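Local coordinates for protein putative alpha-galactosidase (Bacteroides fragilis, PDB 4NZJ) that probably hydrolyses terminal, non-reducing alpha-D-galactose residues of alpha-D-galactosides, as a glycoside hydrolase of family 27, at residues N223-R228 with M232-K237; R259-W264 with H271-S276; D286-R289 with L293-I296; E301-L306 with G314-D319; D319-G324 with S349-M354. All blocks are in the same frame, centred on the assembly; numbering follows the deposited sequence. Where two conformers were deposited one is given.

Contact 1: residues N223-R228 with M232-K237; sequences NAPVDR and MERYAK
Arg228 and Met232 stand one helical turn apart, with 6.1 Å between Arg228 CA and Met232 CA, while further back the loop lies wider of the helix, Ala224 CA being 9.1 Å from Arg234 CA. The first turn of the helix is closed by Met232 N, which donates to Arg228 O at 2.9 Å and 166°. Asp227 occupies the N-cap position, but its carboxylate forms no capping bond. In the (beta/alpha)8 barrel, 223-228 is part of the loop that leads from strand 216-220 into helix 228-243, and Arg234 reaches back from the second turn of that helix to meet it. The extended Arg234 side chain crosses the proline ring at about a right angle, and Pro225 CD rests over one face of the guanidinium, displaced toward its rim, at 3.4 Å from Arg234 NH2. Ala224 CB approaches the same group obliquely, 3.7 Å from Arg234 NH1. A water lying in the guanidinium plane accepts from Arg234 NH1 at 2.9 Å and donates to Asn223 O at 2.8 Å. The rotation of this planar group is further restrained by a salt bridge from NE to Glu230, by a bond from NH1 to Ala187 O and by a cation-pi contact with Tyr199. Met232, a selenomethionine, in one of its two conformers brings SE to the edge of the Arg228 guanidinium, whose NH1 is paired with Glu260.

Contact 2: residues R259-W264 with H271-S276; sequences REPWKW and HLWRVS
Trp273 NE1 donates to Asn316 OD1 on the neighbouring strand, and the backbone of Trp262 packs obliquely against the same corner of the indole, Trp262 CA lying 3.5 Å from Trp273 NE1. No hydrogen bond joins the two segments themselves, so the contact consists of van der Waals packing. Pro261 covers one face of the Trp273 ring with its backbone. Its CB also meets Trp273 CB at 4.0 Å, and Pro261 CG sits 3.4 Å from Arg274 O. Strand 272-274 belongs to the parallel barrel of the TIM fold, and 259-264 is part of the connection that leaves the preceding strand, 250-254, and runs on to it without a regular helix. The Trp262 indole crosses Val275 at about a right angle: its CE3 touches Val275 CG1 at 3.9 Å, and Val275 O lies at the ring edge. With chi1 at 45°, Trp262 CG is wedged between its own N and C, and Glu260 CA then sits above the ring centre. Trp264 NE1 ties the turn together by donating to Arg259 O at 2.8 Å, the acceptor in the ring plane but the donor well above the carbonyl plane. Lys263 NZ pairs with Glu260 OE2 at 3.0 Å on the outer side.

Contact 3: residues D286-R289 with L293-I296; sequences DGNR and LHGI
The imidazole of His294 lies flat beneath Gly287, whose CA sits over the ring centre in a CH-pi contact, 3.7 Å from Gly287 CA to the ring centroid and 13° off the normal. Both residues belong to the TIM-barrel domain, in the excursion between strand 272-274 and helix 296-303. Helix 287-290 is a short one within it, and the chain turns back to lay 293-296 alongside its start. The approach is made by backbone alone, since Gly287 has no side chain. Gly287 CA also meets the backbone at Leu293 O, 3.5 Å away, and that carbonyl accepts from Arg285 NH1. Asn288 comes to the rim of the imidazole instead of its face: in one of its two conformers Asn288 OD1 is 3.3 Å from His294 CE1, with the amide plane turned 85° from that of the ring. A chi1 of -62° at His294 sets CG beside the backbone N and anti to the carbonyl carbon, which swings the ring under the helix start. There Asp286 takes the N-cap role, OD1 accepting weakly from Asn288 N. The His294 backbone is tied to Asp278 and Gly280, and its side chain also touches Ile299. A water in the ring plane joins the two segments, donating to Asp286 OD1 at 2.7 Å and lying 2.8 Å from His294 ND1.

Contact 4: residues E301-L306 with G314-D319; sequences EINAPL and GWNDPD
Asn316 ND2 donates to Leu306 O at 3.0 Å, the direct hydrogen bond between the two segments. The bond is bent, 141° at the hydrogen, and although the acceptor lies in the amide plane of Asn316, the donor stands well above the carbonyl plane of Leu306. Leu306 CB packs on the same amide, 3.6 Å from Asn316 ND2. From the helix side, Asn303 OD1 comes up against Asn316 CB at 3.3 Å, and the two amide planes are turned 87° apart. The Asn303 amide gets there with its CG swung away from the backbone N (chi1 -152°). Its other end reaches the strand through a water that accepts from Asn303 ND2 at 2.9 Å and lies 2.8 Å from Asn316 O. In the next shell Gln391 serves both asparagines, accepting from Asn316 ND2 and donating weakly to Asn303 OD1, while Asn316 OD1 is taken by Trp273. The buried amide of Asn316 is therefore held at both ends, which should fix its rotation. Beyond it, Asp317 OD1 accepts from Asp319 N at 2.9 Å in an Asx turn that bends the chain just past the strand. The contact joins the end region of helix 296-303 to strand 315-317, the helix-to-strand return of a beta-alpha-beta unit of the TIM barrel.

Contact 5: residues D319-G324 with S349-M354; sequences DMLVVG and SLWCMM
Trp351 extends from its helix with the pyrrole edge of its indole leading, so that NE1 donates to Asp319 O at 3.0 Å along an almost straight line (173°). The acceptor lies in the plane of the ring, while the donor is tilted from the carbonyl plane. The Leu321 and Trp351 side chains run antiparallel alongside one another, and Leu321 CD2 approaches the five-membered ring obliquely, 3.6 Å from Trp351 CD1. For Leu321, a chi1 of -69° sets CG anti to the carbonyl carbon and carries the branch toward the indole. At Trp351, chi1 is -95°, away from a staggered value, in keeping with a ring placed by its hydrogen bond and its packing together. One face of the indole is occupied by the CE methyl of selenomethionine Met354, 3.4 Å above the plane and offset toward the rim, and His347 meets the ring edge-to-face. Asp319 is itself fixed: its OD2 accepts from Ile279 N, and OD1 takes a weak bond from Met320 N. The contact joins the loop that follows strand 315-317 of the TIM barrel to helix 341-353. Leu321 pairs through its backbone with Leu359 and Gly361 around strand 358-360, and segment 349-354 packs on helices 296-303 and 378-384, with strand 401-407 of the C-terminal beta domain against Leu350, Met353 and Met354.

How the contacts relate
The five contacts follow one another along the TIM-barrel domain, and none nests in or crosses another. Contact 1 closes the loop from strand 216-220 into helix 228-243. Contact 2 folds the link after strand 250-254 against strand 272-274, and meets contact 1 through side chains, Met232 packing on Trp264. Contact 3 turns the excursion before helix 296-303, contact 4 brings that helix round to strand 315-317, and contact 5 ties the following loop to helix 341-353. Contacts 2 and 4 lie on neighbouring strands, 272-274 and 315-317, with centres about 8 Å apart. Contacts 4 and 5 have Asp319 in common, and Ile296 of contact 3 packs on Val322 and Trp351 of contact 5.

Contact 1: residues N223-R228 with M232-K237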
# COMPACT_ATOMS: atom_id res chain seq x y z
N ASN A 223 16.70 -18.64 -4.68
CA ASN A 223 17.10 -19.89 -5.33
C ASN A 223 16.96 -19.91 -6.85
O ASN A 223 17.02 -20.97 -7.46
CB ASN A 223 16.33 -21.07 -4.72
CG ASN A 223 16.54 -21.18 -3.23
OD1 ASN A 223 17.67 -21.20 -2.76
ND2 ASN A 223 15.45 -21.23 -2.47
N ALA A 224 16.80 -18.73 -7.45
CA ALA A 224 16.72 -18.60 -8.90
C ALA A 224 18.02 -18.00 -9.43
O ALA A 224 18.75 -17.34 -8.69
CB ALA A 224 15.53 -17.73 -9.28
N PRO A 225 18.32 -18.22 -10.72
CA PRO A 225 19.58 -17.70 -11.26
C PRO A 225 19.64 -16.18 -11.26
O PRO A 225 18.63 -15.51 -11.49
CB PRO A 225 19.59 -18.23 -12.70
CG PRO A 225 18.68 -19.41 -12.69
CD PRO A 225 17.60 -19.05 -11.71
N VAL A 226 20.84 -15.64 -11.01
CA VAL A 226 21.05 -14.19 -10.96
C VAL A 226 20.71 -13.53 -12.30
O VAL A 226 20.25 -12.39 -12.35
CB VAL A 226 22.51 -13.86 -10.55
CG1 VAL A 226 22.80 -12.37 -10.66
CG2 VAL A 226 22.77 -14.34 -9.12
N ASP A 227 20.93 -14.28 -13.38
CA ASP A 227 20.75 -13.82 -14.76
C ASP A 227 19.47 -13.03 -15.01
O ASP A 227 18.37 -13.49 -14.69
CB ASP A 227 20.78 -15.03 -15.70
CG ASP A 227 22.10 -15.79 -15.62
OD1 ASP A 227 23.16 -15.13 -15.53
OD2 ASP A 227 22.07 -17.04 -15.65
N ARG A 228 19.62 -11.84 -15.58
CA ARG A 228 18.50 -10.91 -15.72
C ARG A 228 17.47 -11.37 -16.74
O ARG A 228 16.27 -11.24 -16.50
CB ARG A 228 19.00 -9.51 -16.07
CG ARG A 228 17.89 -8.50 -16.30
CD ARG A 228 18.41 -7.10 -16.14
NE ARG A 228 17.53 -6.10 -16.74
CZ ARG A 228 17.75 -4.79 -16.68
NH1 ARG A 228 18.80 -4.31 -16.03
NH2 ARG A 228 16.91 -3.95 -17.27
N MSE A 232 13.57 -12.12 -15.83
CA MSE A 232 12.49 -11.46 -16.55
C MSE A 232 11.54 -12.48 -17.12
O MSE A 232 10.32 -12.30 -17.07
CB MSE A 232 13.06 -10.58 -17.67
CG MSE A 232 13.65 -9.28 -17.12
SE MSE A 232 14.46 -8.21 -18.55
CE MSE A 232 12.92 -8.27 -19.78
N GLU A 233 12.09 -13.57 -17.65
CA GLU A 233 11.28 -14.64 -18.25
C GLU A 233 10.45 -15.38 -17.21
O GLU A 233 9.27 -15.68 -17.45
CB GLU A 233 12.15 -15.65 -19.02
CG GLU A 233 12.80 -15.12 -20.28
CD GLU A 233 11.83 -14.81 -21.41
OE1 GLU A 233 10.62 -15.13 -21.29
OE2 GLU A 233 12.28 -14.25 -22.43
N ARG A 234 11.04 -15.67 -16.05
CA ARG A 234 10.32 -16.36 -14.98
C ARG A 234 9.17 -15.50 -14.44
O ARG A 234 8.08 -16.00 -14.17
CB ARG A 234 11.27 -16.76 -13.84
CG ARG A 234 12.28 -17.82 -14.26
CD ARG A 234 12.98 -18.44 -13.06
NE ARG A 234 13.98 -19.40 -13.50
CZ ARG A 234 14.55 -20.33 -12.74
NH1 ARG A 234 14.24 -20.46 -11.45
NH2 ARG A 234 15.45 -21.15 -13.27
N TYR A 235 9.41 -14.20 -14.31
CA TYR A 235 8.36 -13.28 -13.90
C TYR A 235 7.30 -13.14 -14.98
O TYR A 235 6.11 -13.12 -14.68
CB TYR A 235 8.93 -11.93 -13.47
CG TYR A 235 9.45 -11.97 -12.06
CD1 TYR A 235 8.57 -12.03 -10.98
CD2 TYR A 235 10.82 -12.02 -11.79
CE1 TYR A 235 9.04 -12.11 -9.68
CE2 TYR A 235 11.29 -12.09 -10.49
CZ TYR A 235 10.40 -12.14 -9.44
OH TYR A 235 10.86 -12.22 -8.15
N ALA A 236 7.71 -13.08 -16.24
CA ALA A 236 6.75 -13.01 -17.34
C ALA A 236 5.84 -14.24 -17.39
O ALA A 236 4.64 -14.12 -17.61
CB ALA A 236 7.45 -12.82 -18.67
N LYS A 237 6.43 -15.42 -17.17
CA LYS A 237 5.69 -16.68 -17.18
C LYS A 237 4.59 -16.70 -16.13
O LYS A 237 3.44 -17.06 -16.42
CB LYS A 237 6.66 -17.85 -16.95
CG LYS A 237 6.01 -19.23 -16.86
CD LYS A 237 5.59 -19.75 -18.22
CE LYS A 237 4.91 -21.11 -18.09
NZ LYS A 237 5.79 -22.13 -17.45
O HOH W 1 15.77 -22.18 -9.68

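Contact 2: residues R259-W264 with H271-S276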
# COMPACT_ATOMS: atom_id res chain seq x y z
N ARG A 259 18.08 -6.40 -10.43
CA ARG A 259 18.08 -6.39 -11.90
C ARG A 259 17.31 -5.19 -12.49
O ARG A 259 16.76 -5.29 -13.58
CB ARG A 259 17.49 -7.71 -12.41
CG ARG A 259 18.40 -8.92 -12.20
CD ARG A 259 17.61 -10.17 -11.83
NE ARG A 259 17.28 -10.15 -10.41
CZ ARG A 259 17.94 -10.78 -9.45
NH1 ARG A 259 18.99 -11.55 -9.71
NH2 ARG A 259 17.54 -10.64 -8.19
N GLU A 260 17.30 -4.07 -11.78
CA GLU A 260 16.56 -2.87 -12.22
C GLU A 260 15.11 -3.20 -12.61
O GLU A 260 14.69 -2.92 -13.73
CB GLU A 260 17.25 -2.20 -13.42
CG GLU A 260 18.72 -1.83 -13.24
CD GLU A 260 19.26 -1.09 -14.46
OE1 GLU A 260 19.36 -1.69 -15.55
OE2 GLU A 260 19.58 0.11 -14.33
N PRO A 261 14.34 -3.79 -11.69
CA PRO A 261 12.96 -4.17 -11.99
C PRO A 261 12.07 -3.00 -12.41
O PRO A 261 11.07 -3.19 -13.10
CB PRO A 261 12.46 -4.77 -10.67
CG PRO A 261 13.31 -4.10 -9.64
CD PRO A 261 14.66 -4.03 -10.27
N TRP A 262 12.43 -1.80 -11.98
CA TRP A 262 11.72 -0.60 -12.43
C TRP A 262 11.73 -0.43 -13.96
O TRP A 262 10.86 0.27 -14.49
CB TRP A 262 12.25 0.66 -11.75
CG TRP A 262 13.75 0.77 -11.68
CD1 TRP A 262 14.56 1.40 -12.56
CD2 TRP A 262 14.59 0.25 -10.64
NE1 TRP A 262 15.88 1.30 -12.15
CE2 TRP A 262 15.92 0.59 -10.98
CE3 TRP A 262 14.36 -0.47 -9.47
CZ2 TRP A 262 17.01 0.24 -10.17
CZ3 TRP A 262 15.44 -0.83 -8.68
CH2 TRP A 262 16.75 -0.47 -9.04
N LYS A 263 12.68 -1.07 -14.65
CA LYS A 263 12.75 -1.02 -16.11
C LYS A 263 11.96 -2.11 -16.84
O LYS A 263 11.76 -2.02 -18.05
CB LYS A 263 14.21 -1.05 -16.57
CG LYS A 263 14.99 0.12 -16.02
CD LYS A 263 16.37 0.26 -16.63
CE LYS A 263 16.96 1.61 -16.24
NZ LYS A 263 18.41 1.72 -16.58
N TRP A 264 11.52 -3.15 -16.13
CA TRP A 264 10.83 -4.27 -16.79
C TRP A 264 9.65 -4.91 -16.06
O TRP A 264 8.89 -5.66 -16.68
CB TRP A 264 11.85 -5.37 -17.13
CG TRP A 264 12.65 -5.89 -15.96
CD1 TRP A 264 13.93 -5.53 -15.62
CD2 TRP A 264 12.25 -6.88 -14.99
NE1 TRP A 264 14.34 -6.22 -14.51
CE2 TRP A 264 13.33 -7.06 -14.11
CE3 TRP A 264 11.08 -7.63 -14.80
CZ2 TRP A 264 13.27 -7.96 -13.03
CZ3 TRP A 264 11.03 -8.52 -13.74
CH2 TRP A 264 12.12 -8.67 -12.86
N HIS A 271 2.53 -5.25 -10.83
CA HIS A 271 1.88 -4.01 -10.39
C HIS A 271 2.68 -3.26 -9.35
O HIS A 271 2.44 -2.08 -9.09
CB HIS A 271 0.49 -4.32 -9.87
CG HIS A 271 -0.37 -5.00 -10.87
ND1 HIS A 271 -0.64 -6.35 -10.83
CD2 HIS A 271 -0.96 -4.54 -12.00
CE1 HIS A 271 -1.39 -6.69 -11.86
NE2 HIS A 271 -1.59 -5.61 -12.60
N LEU A 272 3.65 -3.95 -8.75
CA LEU A 272 4.60 -3.33 -7.84
C LEU A 272 5.84 -4.20 -7.83
O LEU A 272 5.76 -5.40 -8.11
CB LEU A 272 4.05 -3.17 -6.43
CG LEU A 272 3.57 -4.40 -5.64
CD1 LEU A 272 3.54 -4.13 -4.15
CD2 LEU A 272 2.20 -4.86 -6.11
N TRP A 273 6.98 -3.61 -7.50
CA TRP A 273 8.24 -4.33 -7.52
C TRP A 273 9.17 -3.78 -6.45
O TRP A 273 9.30 -2.57 -6.28
CB TRP A 273 8.91 -4.22 -8.89
CG TRP A 273 8.89 -2.84 -9.43
CD1 TRP A 273 9.80 -1.84 -9.18
CD2 TRP A 273 7.90 -2.27 -10.28
NE1 TRP A 273 9.43 -0.69 -9.83
CE2 TRP A 273 8.26 -0.93 -10.52
CE3 TRP A 273 6.73 -2.77 -10.88
CZ2 TRP A 273 7.51 -0.08 -11.33
CZ3 TRP A 273 5.98 -1.92 -11.68
CH2 TRP A 273 6.37 -0.59 -11.90
N ARG A 274 9.80 -4.69 -5.72
CA ARG A 274 10.76 -4.30 -4.70
C ARG A 274 11.97 -3.62 -5.36
O ARG A 274 12.51 -4.11 -6.35
CB ARG A 274 11.16 -5.52 -3.87
CG ARG A 274 10.06 -5.98 -2.92
CD ARG A 274 10.04 -5.16 -1.63
NE ARG A 274 11.33 -5.32 -0.99
CZ ARG A 274 11.71 -6.39 -0.28
NH1 ARG A 274 10.85 -7.37 0.00
NH2 ARG A 274 12.95 -6.46 0.17
N VAL A 275 12.38 -2.48 -4.80
CA VAL A 275 13.51 -1.73 -5.33
C VAL A 275 14.80 -1.97 -4.54
O VAL A 275 15.86 -1.49 -4.94
CB VAL A 275 13.24 -0.21 -5.40
CG1 VAL A 275 12.07 0.08 -6.33
CG2 VAL A 275 13.00 0.39 -4.02
N SER A 276 14.71 -2.72 -3.45
CA SER A 276 15.83 -2.90 -2.53
C SER A 276 15.75 -4.20 -1.77
O SER A 276 14.74 -4.90 -1.80
CB SER A 276 15.84 -1.75 -1.52
OG SER A 276 14.80 -1.91 -0.55

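Contact 3: residues D286-R289 with L293-I296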
# COMPACT_ATOMS: atom_id res chain seq x y z
N ASP A 286 23.37 0.44 6.22
CA ASP A 286 23.64 0.19 4.81
C ASP A 286 23.75 -1.31 4.58
O ASP A 286 24.82 -1.89 4.74
CB ASP A 286 24.92 0.90 4.35
CG ASP A 286 25.16 0.75 2.86
OD1 ASP A 286 24.31 0.14 2.17
OD2 ASP A 286 26.20 1.26 2.39
N GLY A 287 22.63 -1.91 4.21
CA GLY A 287 22.56 -3.35 3.95
C GLY A 287 23.42 -3.79 2.79
O GLY A 287 23.86 -4.94 2.76
N ASN A 288 23.67 -2.90 1.84
CA ASN A 288 24.47 -3.19 0.64
C ASN A 288 25.96 -3.29 0.93
O ASN A 288 26.74 -3.73 0.08
CB ASN A 288 24.23 -2.13 -0.44
CG ASN A 288 22.97 -2.38 -1.24
OD1 ASN A 288 22.41 -3.47 -1.21
ND2 ASN A 288 22.51 -1.36 -1.96
N ARG A 289 26.37 -2.85 2.12
CA ARG A 289 27.77 -2.87 2.55
C ARG A 289 28.06 -4.10 3.40
O ARG A 289 28.96 -4.88 3.11
CB ARG A 289 28.09 -1.59 3.34
CG ARG A 289 29.36 -1.63 4.20
CD ARG A 289 30.62 -1.89 3.40
NE ARG A 289 31.83 -1.56 4.16
CZ ARG A 289 33.08 -1.69 3.71
NH1 ARG A 289 33.32 -2.15 2.48
NH2 ARG A 289 34.10 -1.35 4.49
N LEU A 293 19.82 -6.27 6.57
CA LEU A 293 18.74 -5.30 6.52
C LEU A 293 19.21 -3.88 6.21
O LEU A 293 20.31 -3.47 6.59
CB LEU A 293 17.97 -5.30 7.84
CG LEU A 293 17.35 -6.66 8.23
CD1 LEU A 293 16.67 -6.56 9.59
CD2 LEU A 293 16.39 -7.16 7.17
N HIS A 294 18.34 -3.13 5.54
CA HIS A 294 18.56 -1.73 5.21
C HIS A 294 17.73 -0.84 6.13
O HIS A 294 16.56 -1.16 6.42
CB HIS A 294 18.13 -1.43 3.78
CG HIS A 294 18.89 -2.20 2.75
ND1 HIS A 294 19.90 -1.64 1.99
CD2 HIS A 294 18.80 -3.50 2.35
CE1 HIS A 294 20.38 -2.55 1.17
NE2 HIS A 294 19.74 -3.69 1.37
N GLY A 295 18.30 0.29 6.54
CA GLY A 295 17.56 1.29 7.30
C GLY A 295 16.62 2.10 6.43
O GLY A 295 16.71 2.10 5.20
N ILE A 296 15.71 2.80 7.09
CA ILE A 296 14.73 3.65 6.43
C ILE A 296 15.44 4.67 5.54
O ILE A 296 15.05 4.85 4.38
CB ILE A 296 13.85 4.38 7.48
CG1 ILE A 296 12.93 3.37 8.18
CG2 ILE A 296 13.04 5.50 6.83
CD1 ILE A 296 12.44 3.82 9.54
O HOH W 2 21.67 0.53 1.58

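Contact 4: residues E301-L306 with G314-D319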
# COMPACT_ATOMS: atom_id res chain seq x y z
N GLU A 301 17.29 6.69 -0.12
CA GLU A 301 18.34 6.99 -1.09
C GLU A 301 18.19 6.16 -2.36
O GLU A 301 18.44 6.65 -3.46
CB GLU A 301 19.74 6.76 -0.49
CG GLU A 301 20.12 7.65 0.68
CD GLU A 301 20.10 9.15 0.37
OE1 GLU A 301 20.39 9.56 -0.77
OE2 GLU A 301 19.78 9.94 1.28
N ILE A 302 17.79 4.90 -2.20
CA ILE A 302 17.59 4.01 -3.33
C ILE A 302 16.39 4.41 -4.18
O ILE A 302 16.47 4.44 -5.41
CB ILE A 302 17.46 2.53 -2.87
CG1 ILE A 302 18.80 2.06 -2.28
CG2 ILE A 302 17.02 1.63 -4.02
CD1 ILE A 302 18.70 0.75 -1.51
N ASN A 303 15.27 4.73 -3.53
CA ASN A 303 14.04 5.03 -4.24
C ASN A 303 14.02 6.44 -4.85
O ASN A 303 13.32 6.67 -5.82
CB ASN A 303 12.83 4.85 -3.32
CG ASN A 303 11.57 4.48 -4.08
OD1 ASN A 303 11.63 3.89 -5.16
ND2 ASN A 303 10.41 4.82 -3.52
N ALA A 304 14.77 7.37 -4.26
CA ALA A 304 14.72 8.79 -4.69
C ALA A 304 14.83 9.01 -6.20
O ALA A 304 14.01 9.75 -6.76
CB ALA A 304 15.78 9.62 -3.97
N PRO A 305 15.81 8.38 -6.87
CA PRO A 305 15.93 8.66 -8.32
C PRO A 305 15.00 7.84 -9.23
O PRO A 305 15.13 7.92 -10.45
CB PRO A 305 17.39 8.33 -8.61
CG PRO A 305 17.75 7.28 -7.62
CD PRO A 305 16.97 7.62 -6.37
N LEU A 306 14.07 7.08 -8.65
CA LEU A 306 13.23 6.16 -9.43
C LEU A 306 11.81 6.65 -9.74
O LEU A 306 11.00 5.87 -10.25
CB LEU A 306 13.16 4.81 -8.71
CG LEU A 306 14.51 4.17 -8.39
CD1 LEU A 306 14.29 2.84 -7.69
CD2 LEU A 306 15.35 3.99 -9.64
N GLY A 314 1.66 0.48 -11.42
CA GLY A 314 3.07 0.12 -11.44
C GLY A 314 3.86 0.94 -10.44
O GLY A 314 4.33 2.01 -10.78
N TRP A 315 3.99 0.41 -9.23
CA TRP A 315 4.58 1.15 -8.11
C TRP A 315 5.96 0.63 -7.70
O TRP A 315 6.20 -0.58 -7.68
CB TRP A 315 3.63 1.09 -6.90
CG TRP A 315 2.24 1.45 -7.27
CD1 TRP A 315 1.18 0.60 -7.43
CD2 TRP A 315 1.74 2.76 -7.56
NE1 TRP A 315 0.05 1.30 -7.78
CE2 TRP A 315 0.37 2.63 -7.88
CE3 TRP A 315 2.31 4.03 -7.58
CZ2 TRP A 315 -0.43 3.73 -8.20
CZ3 TRP A 315 1.52 5.13 -7.91
CH2 TRP A 315 0.16 4.96 -8.22
N ASN A 316 6.86 1.56 -7.37
CA ASN A 316 8.10 1.19 -6.71
C ASN A 316 7.79 0.80 -5.27
O ASN A 316 7.13 1.56 -4.55
CB ASN A 316 9.09 2.36 -6.70
CG ASN A 316 9.66 2.68 -8.07
OD1 ASN A 316 10.14 1.79 -8.78
ND2 ASN A 316 9.64 3.96 -8.44
N ASP A 317 8.27 -0.36 -4.85
CA ASP A 317 7.97 -0.89 -3.52
C ASP A 317 9.22 -0.80 -2.63
O ASP A 317 10.17 -1.56 -2.81
CB ASP A 317 7.49 -2.33 -3.67
CG ASP A 317 7.13 -3.00 -2.35
OD1 ASP A 317 7.19 -2.36 -1.27
OD2 ASP A 317 6.78 -4.21 -2.41
N PRO A 318 9.24 0.14 -1.67
CA PRO A 318 10.37 0.29 -0.76
C PRO A 318 10.26 -0.59 0.50
O PRO A 318 10.93 -0.32 1.50
CB PRO A 318 10.30 1.77 -0.39
CG PRO A 318 8.85 2.10 -0.45
CD PRO A 318 8.19 1.13 -1.39
N ASP A 319 9.44 -1.63 0.42
CA ASP A 319 9.24 -2.61 1.48
C ASP A 319 8.29 -2.08 2.57
O ASP A 319 7.74 -0.97 2.47
CB ASP A 319 10.58 -3.13 2.05
CG ASP A 319 10.49 -4.57 2.61
OD1 ASP A 319 9.38 -5.15 2.66
OD2 ASP A 319 11.54 -5.12 3.03
O HOH W 3 7.54 4.22 -3.83

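Contact 5: residues D319-G324 with S349-M354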
# COMPACT_ATOMS: atom_id res chain seq x y z
N ASP A 319 9.44 -1.63 0.42
CA ASP A 319 9.24 -2.61 1.48
C ASP A 319 8.29 -2.08 2.57
O ASP A 319 7.74 -0.97 2.47
CB ASP A 319 10.58 -3.13 2.05
CG ASP A 319 10.49 -4.57 2.61
OD1 ASP A 319 9.38 -5.15 2.66
OD2 ASP A 319 11.54 -5.12 3.03
N MSE A 320 8.10 -2.92 3.58
CA MSE A 320 7.05 -2.71 4.58
C MSE A 320 7.19 -1.46 5.41
O MSE A 320 8.26 -0.90 5.58
CB MSE A 320 7.02 -3.92 5.51
CG MSE A 320 8.35 -4.13 6.21
SE MSE A 320 8.07 -5.43 7.65
CE MSE A 320 9.91 -5.52 8.35
N LEU A 321 6.04 -1.02 5.93
CA LEU A 321 6.01 -0.02 6.98
C LEU A 321 6.39 -0.69 8.30
O LEU A 321 5.73 -1.63 8.74
CB LEU A 321 4.63 0.61 7.10
CG LEU A 321 4.19 1.50 5.94
CD1 LEU A 321 2.70 1.78 6.03
CD2 LEU A 321 4.99 2.79 5.92
N VAL A 322 7.45 -0.20 8.94
CA VAL A 322 7.89 -0.68 10.24
C VAL A 322 7.33 0.17 11.39
O VAL A 322 7.70 -0.03 12.54
CB VAL A 322 9.44 -0.73 10.32
CG1 VAL A 322 9.98 -1.71 9.29
CG2 VAL A 322 10.05 0.65 10.11
N VAL A 323 6.44 1.10 11.06
CA VAL A 323 5.79 1.97 12.03
C VAL A 323 5.32 1.19 13.26
O VAL A 323 4.52 0.27 13.14
CB VAL A 323 4.58 2.71 11.41
CG1 VAL A 323 3.87 3.56 12.45
CG2 VAL A 323 5.02 3.55 10.22
N GLY A 324 5.84 1.58 14.42
CA GLY A 324 5.39 1.07 15.70
C GLY A 324 5.98 -0.26 16.14
O GLY A 324 5.68 -0.71 17.25
N SER A 349 5.21 9.23 6.38
CA SER A 349 5.01 10.43 5.54
C SER A 349 5.69 10.30 4.18
O SER A 349 5.11 10.65 3.16
CB SER A 349 5.54 11.67 6.25
OG SER A 349 4.88 11.85 7.49
N LEU A 350 6.92 9.80 4.18
CA LEU A 350 7.67 9.71 2.93
C LEU A 350 7.19 8.55 2.06
O LEU A 350 7.14 8.67 0.85
CB LEU A 350 9.17 9.63 3.23
CG LEU A 350 9.73 10.97 3.77
CD1 LEU A 350 11.12 10.80 4.34
CD2 LEU A 350 9.70 12.05 2.69
N TRP A 351 6.82 7.43 2.68
CA TRP A 351 6.16 6.34 1.93
C TRP A 351 4.87 6.89 1.27
O TRP A 351 4.55 6.54 0.13
CB TRP A 351 5.83 5.17 2.86
CG TRP A 351 6.85 4.04 2.90
CD1 TRP A 351 6.59 2.72 2.72
CD2 TRP A 351 8.27 4.13 3.14
NE1 TRP A 351 7.73 1.98 2.85
CE2 TRP A 351 8.79 2.82 3.09
CE3 TRP A 351 9.16 5.19 3.38
CZ2 TRP A 351 10.15 2.53 3.27
CZ3 TRP A 351 10.51 4.91 3.58
CH2 TRP A 351 10.99 3.59 3.51
N CYS A 352 4.16 7.77 1.96
CA CYS A 352 2.98 8.39 1.35
C CYS A 352 3.37 9.27 0.16
O CYS A 352 2.81 9.13 -0.93
CB CYS A 352 2.17 9.18 2.38
SG CYS A 352 1.23 8.12 3.50
N MSE A 353 4.35 10.15 0.36
CA MSE A 353 4.82 11.04 -0.71
C MSE A 353 5.36 10.31 -1.91
O MSE A 353 5.20 10.78 -3.03
CB MSE A 353 5.95 11.94 -0.19
CG MSE A 353 5.48 12.97 0.83
SE MSE A 353 4.43 14.41 0.03
CE MSE A 353 5.87 15.29 -0.97
N MSE A 354 6.00 9.17 -1.69
CA MSE A 354 6.62 8.39 -2.78
C MSE A 354 5.65 7.47 -3.49
O MSE A 354 6.05 6.68 -4.34
CB MSE A 354 7.79 7.57 -2.21
CG MSE A 354 8.93 8.47 -1.75
SE MSE A 354 10.51 7.42 -1.17
CE MSE A 354 9.64 6.18 0.08